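Local coordinates for DUF871 domain-containing protein (Enterococcus faecalis, PDB 2P0O), which is of unknown function but is probably a 6-phospho-N-acetylmuramidase that would cleave 6-phosphorylated N-acetylmuramyl glycosides in cell-wall sugar recovery, at residues 163-168 against 213-218; 142-147 against 173-178; 155-160 against 195-200; 202-207 against 343-348. All blocks are in the same frame, centred on the assembly; numbering follows the deposited sequence.

Contact 1. Residues 163-168 against 213-218. With NA (sodium ion), chain C.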
# COMPACT_ATOMS: atom_id res chain seq x y z
N LYS A 163 13.66 5.67 -12.45
CA LYS A 163 14.02 4.26 -12.53
C LYS A 163 12.87 3.44 -13.11
O LYS A 163 13.07 2.65 -14.02
CB LYS A 163 14.43 3.75 -11.14
CG LYS A 163 14.97 2.32 -11.06
CD LYS A 163 16.22 2.10 -11.90
CE LYS A 163 17.47 2.59 -11.21
NZ LYS A 163 18.60 2.43 -12.17
N ASN A 164 11.67 3.66 -12.58
CA ASN A 164 10.52 2.88 -12.98
C ASN A 164 10.16 3.04 -14.46
O ASN A 164 9.81 2.06 -15.13
CB ASN A 164 9.32 3.19 -12.07
CG ASN A 164 9.56 2.80 -10.61
OD1 ASN A 164 10.48 2.03 -10.29
ND2 ASN A 164 8.75 3.35 -9.72
N ARG A 165 10.24 4.27 -14.96
CA ARG A 165 9.95 4.54 -16.37
C ARG A 165 10.89 3.76 -17.27
O ARG A 165 10.45 3.12 -18.22
CB ARG A 165 10.08 6.03 -16.66
CG ARG A 165 8.76 6.69 -17.02
CD ARG A 165 8.88 8.20 -17.42
NE ARG A 165 10.14 8.55 -18.08
CZ ARG A 165 10.34 8.53 -19.40
NH1 ARG A 165 9.37 8.17 -20.23
NH2 ARG A 165 11.53 8.88 -19.88
N TRP A 166 12.17 3.81 -16.93
CA TRP A 166 13.22 3.03 -17.58
C TRP A 166 12.90 1.54 -17.51
O TRP A 166 12.83 0.88 -18.55
CB TRP A 166 14.56 3.32 -16.89
CG TRP A 166 15.74 2.56 -17.41
CD1 TRP A 166 16.37 2.73 -18.63
CD2 TRP A 166 16.49 1.55 -16.72
NE1 TRP A 166 17.45 1.88 -18.73
CE2 TRP A 166 17.55 1.14 -17.58
CE3 TRP A 166 16.38 0.95 -15.46
CZ2 TRP A 166 18.47 0.15 -17.21
CZ3 TRP A 166 17.30 -0.02 -15.10
CH2 TRP A 166 18.32 -0.42 -15.97
N LEU A 167 12.67 1.04 -16.30
CA LEU A 167 12.32 -0.37 -16.11
C LEU A 167 11.16 -0.78 -17.00
O LEU A 167 11.25 -1.79 -17.70
CB LEU A 167 12.04 -0.71 -14.62
CG LEU A 167 13.22 -0.60 -13.65
CD1 LEU A 167 12.77 -0.55 -12.18
CD2 LEU A 167 14.27 -1.68 -13.85
N LYS A 168 10.08 0.00 -16.99
CA LYS A 168 8.90 -0.33 -17.79
C LYS A 168 9.18 -0.24 -19.29
O LYS A 168 8.62 -1.01 -20.09
CB LYS A 168 7.71 0.57 -17.42
CG LYS A 168 7.24 0.49 -15.95
CD LYS A 168 6.48 -0.79 -15.63
CE LYS A 168 5.08 -0.76 -16.21
NZ LYS A 168 4.55 -2.13 -16.40
N ASP A 213 0.17 5.15 -9.58
CA ASP A 213 1.26 5.59 -10.45
C ASP A 213 1.32 4.69 -11.68
O ASP A 213 1.32 3.46 -11.54
CB ASP A 213 2.58 5.60 -9.70
CG ASP A 213 3.70 6.16 -10.53
OD1 ASP A 213 4.00 7.38 -10.37
OD2 ASP A 213 4.27 5.43 -11.36
N PRO A 214 1.35 5.27 -12.90
CA PRO A 214 1.30 4.45 -14.11
C PRO A 214 2.52 3.55 -14.30
O PRO A 214 2.50 2.64 -15.14
CB PRO A 214 1.19 5.48 -15.24
CG PRO A 214 1.72 6.74 -14.66
CD PRO A 214 1.40 6.72 -13.20
N TYR A 215 3.57 3.77 -13.52
CA TYR A 215 4.79 2.97 -13.64
C TYR A 215 5.06 1.97 -12.51
O TYR A 215 6.14 1.39 -12.45
CB TYR A 215 6.00 3.89 -13.83
CG TYR A 215 5.85 4.75 -15.05
CD1 TYR A 215 6.01 4.21 -16.33
CD2 TYR A 215 5.51 6.10 -14.93
CE1 TYR A 215 5.85 5.00 -17.47
CE2 TYR A 215 5.35 6.90 -16.07
CZ TYR A 215 5.52 6.34 -17.33
OH TYR A 215 5.37 7.14 -18.44
N VAL A 216 4.09 1.80 -11.62
CA VAL A 216 4.19 0.81 -10.54
C VAL A 216 3.15 -0.27 -10.83
O VAL A 216 1.98 0.04 -11.12
CB VAL A 216 3.93 1.44 -9.16
CG1 VAL A 216 3.97 0.37 -8.04
CG2 VAL A 216 4.93 2.58 -8.89
N ASP A 217 3.54 -1.52 -10.72
CA ASP A 217 2.59 -2.58 -11.01
C ASP A 217 2.05 -3.22 -9.74
O ASP A 217 0.92 -3.72 -9.73
CB ASP A 217 3.20 -3.62 -11.96
CG ASP A 217 3.63 -3.00 -13.27
OD1 ASP A 217 2.74 -2.60 -14.06
OD2 ASP A 217 4.84 -2.88 -13.52
N ALA A 218 2.83 -3.15 -8.66
CA ALA A 218 2.45 -3.83 -7.42
C ALA A 218 2.99 -3.14 -6.18
O ALA A 218 4.07 -2.54 -6.21
CB ALA A 218 2.89 -5.28 -7.46
NA NA C . 0.05 1.61 -11.24
O HOH W 1 6.98 5.66 -10.78

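Contact 2. Residues 142-147 against 173-178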
# COMPACT_ATOMS: atom_id res chain seq x y z
N GLU A 142 10.23 -9.60 -12.64
CA GLU A 142 9.69 -8.61 -11.71
C GLU A 142 10.84 -7.84 -11.11
O GLU A 142 11.69 -8.42 -10.43
CB GLU A 142 8.87 -9.29 -10.61
CG GLU A 142 7.75 -10.15 -11.19
CD GLU A 142 6.86 -10.84 -10.17
OE1 GLU A 142 7.14 -10.81 -8.94
OE2 GLU A 142 5.85 -11.42 -10.61
N ALA A 143 10.89 -6.54 -11.37
CA ALA A 143 11.95 -5.73 -10.79
C ALA A 143 11.43 -5.23 -9.46
O ALA A 143 10.47 -4.45 -9.44
CB ALA A 143 12.33 -4.58 -11.72
N TRP A 144 12.01 -5.73 -8.37
CA TRP A 144 11.61 -5.35 -7.00
C TRP A 144 12.54 -4.31 -6.40
O TRP A 144 13.78 -4.47 -6.38
CB TRP A 144 11.63 -6.54 -6.04
CG TRP A 144 10.55 -7.51 -6.25
CD1 TRP A 144 10.41 -8.36 -7.30
CD2 TRP A 144 9.44 -7.76 -5.38
NE1 TRP A 144 9.28 -9.12 -7.15
CE2 TRP A 144 8.66 -8.77 -5.98
CE3 TRP A 144 9.01 -7.20 -4.17
CZ2 TRP A 144 7.49 -9.27 -5.40
CZ3 TRP A 144 7.83 -7.68 -3.58
CH2 TRP A 144 7.08 -8.71 -4.20
N HIS A 145 11.94 -3.23 -5.92
CA HIS A 145 12.70 -2.27 -5.13
C HIS A 145 12.99 -2.86 -3.78
O HIS A 145 12.38 -3.84 -3.36
CB HIS A 145 11.88 -1.00 -4.96
CG HIS A 145 11.86 -0.15 -6.18
ND1 HIS A 145 12.89 0.71 -6.50
CD2 HIS A 145 10.94 -0.03 -7.16
CE1 HIS A 145 12.60 1.32 -7.63
NE2 HIS A 145 11.43 0.89 -8.06
N ASN A 146 13.95 -2.27 -3.11
CA ASN A 146 14.29 -2.64 -1.77
C ASN A 146 13.44 -1.90 -0.78
O ASN A 146 12.69 -0.99 -1.16
CB ASN A 146 15.75 -2.30 -1.55
CG ASN A 146 16.68 -3.13 -2.41
OD1 ASN A 146 16.40 -4.29 -2.70
ND2 ASN A 146 17.83 -2.55 -2.77
N TYR A 147 13.57 -2.28 0.50
CA TYR A 147 13.05 -1.45 1.61
C TYR A 147 14.16 -0.99 2.52
O TYR A 147 15.29 -1.46 2.43
CB TYR A 147 11.93 -2.15 2.39
CG TYR A 147 12.27 -3.54 2.87
CD1 TYR A 147 13.19 -3.73 3.89
CD2 TYR A 147 11.65 -4.65 2.31
CE1 TYR A 147 13.53 -5.02 4.34
CE2 TYR A 147 11.98 -5.94 2.75
CZ TYR A 147 12.90 -6.11 3.77
OH TYR A 147 13.22 -7.35 4.24
N GLN A 173 8.16 -5.62 -14.99
CA GLN A 173 7.17 -5.26 -13.99
C GLN A 173 7.90 -4.56 -12.83
O GLN A 173 9.03 -4.91 -12.49
CB GLN A 173 6.45 -6.49 -13.47
CG GLN A 173 5.32 -7.05 -14.36
CD GLN A 173 4.89 -8.45 -13.91
OE1 GLN A 173 5.57 -9.44 -14.21
NE2 GLN A 173 3.78 -8.53 -13.18
N VAL A 174 7.23 -3.58 -12.21
CA VAL A 174 7.80 -2.80 -11.12
C VAL A 174 7.02 -3.09 -9.84
O VAL A 174 5.80 -2.89 -9.80
CB VAL A 174 7.74 -1.28 -11.41
CG1 VAL A 174 8.16 -0.46 -10.15
CG2 VAL A 174 8.60 -0.96 -12.60
N PHE A 175 7.74 -3.55 -8.82
CA PHE A 175 7.20 -3.89 -7.51
C PHE A 175 7.91 -3.00 -6.47
O PHE A 175 9.14 -2.78 -6.51
CB PHE A 175 7.50 -5.36 -7.17
CG PHE A 175 6.59 -6.37 -7.83
CD1 PHE A 175 6.57 -6.53 -9.20
CD2 PHE A 175 5.78 -7.20 -7.05
CE1 PHE A 175 5.73 -7.48 -9.79
CE2 PHE A 175 4.94 -8.16 -7.63
CZ PHE A 175 4.90 -8.29 -9.01
N THR A 176 7.13 -2.54 -5.49
CA THR A 176 7.62 -1.62 -4.50
C THR A 176 6.99 -1.95 -3.14
O THR A 176 5.95 -2.63 -3.06
CB THR A 176 7.26 -0.17 -4.91
OG1 THR A 176 7.84 0.74 -3.97
CG2 THR A 176 5.75 0.04 -4.90
N PHE A 177 7.61 -1.48 -2.07
CA PHE A 177 7.09 -1.68 -0.74
C PHE A 177 6.49 -0.40 -0.14
O PHE A 177 6.87 0.71 -0.50
CB PHE A 177 8.19 -2.18 0.23
CG PHE A 177 8.70 -3.56 -0.10
CD1 PHE A 177 8.03 -4.70 0.35
CD2 PHE A 177 9.85 -3.71 -0.86
CE1 PHE A 177 8.50 -5.98 0.07
CE2 PHE A 177 10.37 -4.99 -1.14
CZ PHE A 177 9.66 -6.13 -0.70
N VAL A 178 5.58 -0.59 0.82
CA VAL A 178 5.23 0.48 1.73
C VAL A 178 5.47 -0.11 3.12
O VAL A 178 5.43 -1.34 3.29
CB VAL A 178 3.76 0.98 1.57
CG1 VAL A 178 3.57 1.68 0.22
CG2 VAL A 178 2.73 -0.17 1.74

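Contact 3. Residues 155-160 against 195-200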
# COMPACT_ATOMS: atom_id res chain seq x y z
N ILE A 155 14.53 5.92 -0.82
CA ILE A 155 14.78 6.58 -2.08
C ILE A 155 13.81 7.73 -2.25
O ILE A 155 12.79 7.81 -1.55
CB ILE A 155 14.67 5.58 -3.26
CG1 ILE A 155 13.22 5.18 -3.51
CG2 ILE A 155 15.51 4.31 -2.97
CD1 ILE A 155 13.08 4.08 -4.63
N GLY A 156 14.15 8.63 -3.17
CA GLY A 156 13.35 9.82 -3.47
C GLY A 156 12.43 9.59 -4.65
O GLY A 156 12.65 8.67 -5.45
N THR A 157 11.40 10.42 -4.75
CA THR A 157 10.34 10.22 -5.76
C THR A 157 10.88 10.29 -7.20
O THR A 157 10.49 9.49 -8.07
CB THR A 157 9.19 11.22 -5.54
OG1 THR A 157 8.53 10.89 -4.31
CG2 THR A 157 8.16 11.18 -6.70
N THR A 158 11.79 11.24 -7.41
CA THR A 158 12.38 11.53 -8.72
C THR A 158 13.17 10.34 -9.26
O THR A 158 12.95 9.90 -10.41
CB THR A 158 13.29 12.81 -8.62
OG1 THR A 158 12.47 13.95 -8.33
CG2 THR A 158 14.10 13.09 -9.89
N PHE A 159 14.12 9.86 -8.46
CA PHE A 159 14.93 8.69 -8.79
C PHE A 159 14.03 7.48 -9.02
O PHE A 159 14.22 6.73 -9.96
CB PHE A 159 15.91 8.40 -7.65
CG PHE A 159 16.56 7.03 -7.71
CD1 PHE A 159 15.92 5.91 -7.16
CD2 PHE A 159 17.81 6.85 -8.30
CE1 PHE A 159 16.52 4.62 -7.19
CE2 PHE A 159 18.42 5.59 -8.34
CZ PHE A 159 17.78 4.47 -7.79
N PHE A 160 13.06 7.30 -8.13
CA PHE A 160 12.08 6.22 -8.22
C PHE A 160 11.32 6.31 -9.54
O PHE A 160 11.23 5.31 -10.26
CB PHE A 160 11.16 6.35 -7.00
CG PHE A 160 10.01 5.35 -6.93
CD1 PHE A 160 10.23 4.05 -6.48
CD2 PHE A 160 8.71 5.76 -7.20
CE1 PHE A 160 9.18 3.15 -6.32
CE2 PHE A 160 7.63 4.86 -7.06
CZ PHE A 160 7.87 3.55 -6.62
N LEU A 195 10.07 4.32 -0.25
CA LEU A 195 10.24 5.75 -0.44
C LEU A 195 10.32 6.38 0.92
O LEU A 195 9.48 6.10 1.78
CB LEU A 195 9.08 6.36 -1.22
CG LEU A 195 9.06 6.03 -2.73
CD1 LEU A 195 7.64 5.88 -3.22
CD2 LEU A 195 9.76 7.06 -3.57
N GLU A 196 11.32 7.22 1.12
CA GLU A 196 11.49 7.86 2.44
C GLU A 196 10.28 8.71 2.83
O GLU A 196 10.01 8.86 4.01
CB GLU A 196 12.75 8.70 2.50
CG GLU A 196 13.24 9.07 3.96
CD GLU A 196 13.36 7.85 4.88
OE1 GLU A 196 13.62 6.71 4.39
OE2 GLU A 196 13.15 8.02 6.09
N LYS A 197 9.59 9.33 1.86
CA LYS A 197 8.42 10.15 2.19
C LYS A 197 7.30 9.32 2.84
O LYS A 197 6.36 9.87 3.41
CB LYS A 197 7.90 10.89 0.95
CG LYS A 197 7.30 9.92 -0.09
CD LYS A 197 6.61 10.71 -1.24
CE LYS A 197 6.16 9.70 -2.31
NZ LYS A 197 5.56 10.36 -3.48
N HIS A 198 7.38 8.00 2.77
CA HIS A 198 6.38 7.17 3.41
C HIS A 198 6.70 6.79 4.85
O HIS A 198 5.92 6.12 5.49
CB HIS A 198 6.12 5.93 2.58
CG HIS A 198 5.38 6.23 1.31
ND1 HIS A 198 5.41 5.41 0.21
CD2 HIS A 198 4.60 7.28 0.96
CE1 HIS A 198 4.67 5.93 -0.76
NE2 HIS A 198 4.18 7.07 -0.33
N ARG A 199 7.86 7.25 5.33
CA ARG A 199 8.33 6.90 6.66
C ARG A 199 7.33 7.40 7.70
O ARG A 199 7.05 8.59 7.77
CB ARG A 199 9.73 7.51 6.91
CG ARG A 199 10.29 7.33 8.35
CD ARG A 199 11.07 6.03 8.52
NE ARG A 199 12.03 5.79 7.44
CZ ARG A 199 12.52 4.59 7.12
NH1 ARG A 199 12.15 3.50 7.80
NH2 ARG A 199 13.42 4.51 6.15
N GLY A 200 6.82 6.46 8.49
CA GLY A 200 5.86 6.77 9.54
C GLY A 200 4.52 7.26 9.01
O GLY A 200 3.77 7.86 9.77
O HOH W 2 10.62 9.66 -0.84

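Contact 4. Residues 202-207 against 343-348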
# COMPACT_ATOMS: atom_id res chain seq x y z
N ASN A 202 0.64 6.76 6.87
CA ASN A 202 -0.49 5.83 6.73
C ASN A 202 -0.18 4.90 5.56
O ASN A 202 -0.07 5.36 4.44
CB ASN A 202 -1.79 6.62 6.45
CG ASN A 202 -3.02 5.72 6.37
OD1 ASN A 202 -2.93 4.54 6.01
ND2 ASN A 202 -4.16 6.26 6.73
N PRO A 203 0.01 3.61 5.84
CA PRO A 203 0.29 2.63 4.78
C PRO A 203 -0.79 2.54 3.71
O PRO A 203 -0.48 2.32 2.53
CB PRO A 203 0.42 1.29 5.54
CG PRO A 203 0.70 1.68 6.97
CD PRO A 203 0.04 3.00 7.19
N PHE A 204 -2.05 2.70 4.10
CA PHE A 204 -3.15 2.66 3.12
C PHE A 204 -3.00 3.78 2.10
O PHE A 204 -3.12 3.54 0.91
CB PHE A 204 -4.53 2.70 3.81
CG PHE A 204 -5.69 3.02 2.88
CD1 PHE A 204 -6.20 2.04 2.02
CD2 PHE A 204 -6.27 4.28 2.87
CE1 PHE A 204 -7.25 2.31 1.16
CE2 PHE A 204 -7.33 4.57 2.02
CZ PHE A 204 -7.82 3.59 1.14
N ALA A 205 -2.77 5.00 2.59
CA ALA A 205 -2.61 6.13 1.68
C ALA A 205 -1.37 5.94 0.80
O ALA A 205 -1.37 6.31 -0.36
CB ALA A 205 -2.50 7.45 2.46
N ALA A 206 -0.31 5.37 1.38
CA ALA A 206 0.93 5.16 0.66
C ALA A 206 0.73 4.15 -0.48
O ALA A 206 1.11 4.42 -1.62
CB ALA A 206 2.02 4.68 1.64
N ALA A 207 0.06 3.04 -0.17
CA ALA A 207 -0.19 1.96 -1.13
C ALA A 207 -1.10 2.39 -2.27
O ALA A 207 -0.77 2.23 -3.44
CB ALA A 207 -0.77 0.70 -0.41
N GLN A 343 -4.70 12.53 6.87
CA GLN A 343 -4.56 13.62 5.91
C GLN A 343 -3.80 13.29 4.63
O GLN A 343 -3.95 13.98 3.65
CB GLN A 343 -3.98 14.85 6.62
CG GLN A 343 -5.05 15.55 7.48
CD GLN A 343 -4.51 16.76 8.20
OE1 GLN A 343 -3.62 17.42 7.72
NE2 GLN A 343 -5.06 17.06 9.37
N THR A 344 -2.95 12.27 4.62
CA THR A 344 -2.32 11.87 3.36
C THR A 344 -3.29 11.15 2.40
O THR A 344 -2.94 10.85 1.27
CB THR A 344 -1.09 11.00 3.56
OG1 THR A 344 -1.45 9.87 4.37
CG2 THR A 344 0.07 11.80 4.20
N ILE A 345 -4.49 10.84 2.85
CA ILE A 345 -5.52 10.28 1.97
C ILE A 345 -6.13 11.38 1.10
O ILE A 345 -6.53 11.14 -0.06
CB ILE A 345 -6.63 9.58 2.79
CG1 ILE A 345 -6.02 8.42 3.59
CG2 ILE A 345 -7.79 9.11 1.88
CD1 ILE A 345 -6.94 7.90 4.75
N LEU A 346 -6.17 12.60 1.63
CA LEU A 346 -6.81 13.73 0.92
C LEU A 346 -6.38 13.97 -0.52
O LEU A 346 -7.25 14.18 -1.32
CB LEU A 346 -6.76 15.07 1.70
CG LEU A 346 -7.43 15.08 3.09
CD1 LEU A 346 -7.03 16.32 3.88
CD2 LEU A 346 -8.97 14.93 2.95
N PRO A 347 -5.06 14.01 -0.83
CA PRO A 347 -4.68 14.14 -2.26
C PRO A 347 -5.04 12.93 -3.13
O PRO A 347 -4.91 13.01 -4.35
CB PRO A 347 -3.16 14.29 -2.23
CG PRO A 347 -2.75 14.41 -0.78
CD PRO A 347 -3.89 13.95 0.06
N LEU A 348 -5.46 11.82 -2.52
CA LEU A 348 -5.86 10.64 -3.28
C LEU A 348 -7.29 10.76 -3.80
O LEU A 348 -7.72 10.02 -4.72
CB LEU A 348 -5.75 9.38 -2.41
CG LEU A 348 -4.33 9.03 -1.97
CD1 LEU A 348 -4.37 7.66 -1.33
CD2 LEU A 348 -3.37 9.08 -3.19
O HOH W 3 -0.14 9.38 7.15
O HOH W 4 0.59 8.01 3.76

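Contact 1. Residues 163-168 against 213-218
The turn that binds sodium, Asp-213 to Val-216, lies here against helix 157-169. Asp-213 O at 2.3 Å and Val-216 O at 2.5 Å coordinate the ion, and Met-211 O is the third protein ligand. The turn is a type I beta turn reinforced by an Asx turn: Asp-213 OD2 accepts from the backbone N-H of Tyr-215 at 2.8 Å, met 33° out of the carboxylate plane. The same OD2 accepts from a water that in turn accepts from Asn-164 ND2, so one water links this amide to the Asx carboxylate, beside the direct contacts; Asn-164 OD1 is held by His-145.

In the TIM barrel this loop follows helix 203-212 and leads into strand 218-221, the last of the eight, and it packs on helix 157-169, one beta-alpha unit earlier. Tyr-215 makes the broadest apolar contact. Arg-165 lies alongside it, pointing the same way, and sets its CG over one ring face, 3.4 Å from the ring centroid and 17° off the normal, a CH-pi contact made by the aliphatic part of the chain; the guanidinium plane stands 86° from the ring. Lys-168 CG meets the same ring at its edge, in plane. Bent at chi2 and chi3, the Lys-168 chain then reaches Asp-217 tip to tip. Its NZ forms a forked salt bridge, 3.0 Å from Asp-217 OD1 and 3.0 Å from Asp-217 OD2, using the syn lone pair of each oxygen. Asp-217 OD2 also accepts from Val-174 N of strand 173-178.

Contact 2. Residues 142-147 against 173-178
Strands 141-144 and 173-178 run parallel, with segment axes 4.7 Å apart at closest approach and 30° between their directions, joined by a ladder of three backbone hydrogen bonds: Ala-143 N to Gln-173 O, Phe-175 N to Ala-143 O, and His-145 N to Phe-175 O, the last almost straight. With helix 157-169 between them they form a right-handed beta-alpha-beta unit, the sixth and seventh strands of the TIM barrel.

Glu-142, Trp-144, Gln-173 and Phe-175 share one face of the sheet, while Ala-143 and Val-174 share the other, where Val-174 meets helix 157-169. Trp-144 and Phe-175 make an offset stack, six-membered ring centroid to ring centroid 4.5 Å, planes at 28°, and Phe-175 CB sits over the five-membered ring of Trp-144. The extended Glu-142 side chain lays its carboxylate over a face of the Phe-175 ring, the planes only 17° apart. There Trp-144 NE1 donates to Glu-142 OE1 at 3.3 Å, in the indole plane and to the anti lone pair, which helps fix the tilt of both groups.

Further along, Phe-177 joins the cluster. Its ring meets the Trp-144 indole obliquely and receives the edge of Tyr-147, whose CG occupies the crowded position between backbone N and carbonyl carbon. Tyr-147 CD2 stands over the centre of the Phe-177 ring, 3.7 Å from Phe-177 CE2.

Contact 3. Residues 155-160 against 195-200
Ile-155 O is gripped by two donors: Glu-196 N at 3.1 Å, with an N-H...O angle of 162° and in the carbonyl plane, and a water at 2.9 Å that accepts in turn from Lys-197 N. Leu-195 CA adds a CA-H...O contact to the same oxygen. With the backbone bond of Ile-155 to Thr-194, Glu-196 N to Ile-155 O makes a single bridge between Ile-155 and Leu-195, just before helix 157-169, whose N-cap position is Gly-156.

Leu-195 carries the apolar part. Its two methyls divide the work on Phe-160: CD1 lies over the centre of the ring, 4.0 Å from the centroid and 13° off the normal, while CD2 packs against Phe-160 CB and also meets Ile-155 CG1. This joins the start of helix 157-169 to the loop that leads from strand 173-178 to helix 203-212 in the TIM barrel; Leu-210 of that helix touches both Phe-160 and Leu-195.

On the more exposed side the Lys-197 chain, extended beyond CG, crosses Thr-157 at about a right angle, and its NZ donates to Thr-157 OG1 at 3.1 Å. Within the loop itself, Arg-199 grips Glu-196 side-on in a salt bridge, NE to OE2 and NH2 to OE1, each at 2.8 Å.

Contact 4. Residues 202-207 against 343-348
Part of the junction between the TIM barrel and the C-terminal domain, of cyclophilin-like clan, is made here by the start of helix 203-212 and residues 343-348, whose last three form a 3-10 segment. Asn-202 is the N-cap of the barrel helix. With CG anti to the backbone N (chi1 -177°), its OD1 turns back over the helix start and accepts from Phe-204 N at 2.8 Å and from Ala-205 N at 3.5 Å, both weak bonds. Asn-202 ND2 is hydrogen-bonded to Gln-233 OE1 of helix 228-240 and also touches Ile-345 CD1.

Ala-205 points its CB toward the loop and is the centre of the packing. That methyl lies 3.3 Å from Thr-344 OG1 and 3.8 Å from Ile-345 CG1, while Leu-348 CD1 comes within 3.4 Å of Ala-205 O. Ile-345 CD1 reaches the edge of the Phe-204 ring, near its plane, the two side chains crossing at about a right angle; Phe-243 of strand 242-247 touches both residues.

Polar linkage is indirect. Thr-344 OG1, in the crowded position between backbone N and carbonyl carbon (chi1 54°), is hydrogen-bonded to two waters. One of them accepts from Asn-202 N at 2.7 Å, and the other donates to Asn-202 O at 2.8 Å. These two segments meet through apolar side chains packed round the Ala-205 methyl and two bridging waters, which is consistent with packing by shape, with water-mediated links at the backbone of Asn-202.

How the contacts relate
Contacts 1, 2 and 3 form one continuous region of the barrel domain, round strand 173-178 and helix 157-169, while contact 4 joins that barrel to the C-terminal domain. Contacts 1 and 2, with centres about 9 Å apart, meet where Asn-164 OD1 lies 2.7 Å from His-145 NE2 and Asp-217 N lies 2.8 Å from Val-174 O. Helix 157-169 serves both contacts 1 and 3, and Phe-160 of contact 3 packs on Val-216 of the sodium-binding turn as well as on His-145 and Thr-176. Contact 4 touches contact 2 through Val-178 on Ala-206, and contact 3 through His-198 on Ala-206. The side chain of Leu-348 is about 11 Å from the bound sodium ion.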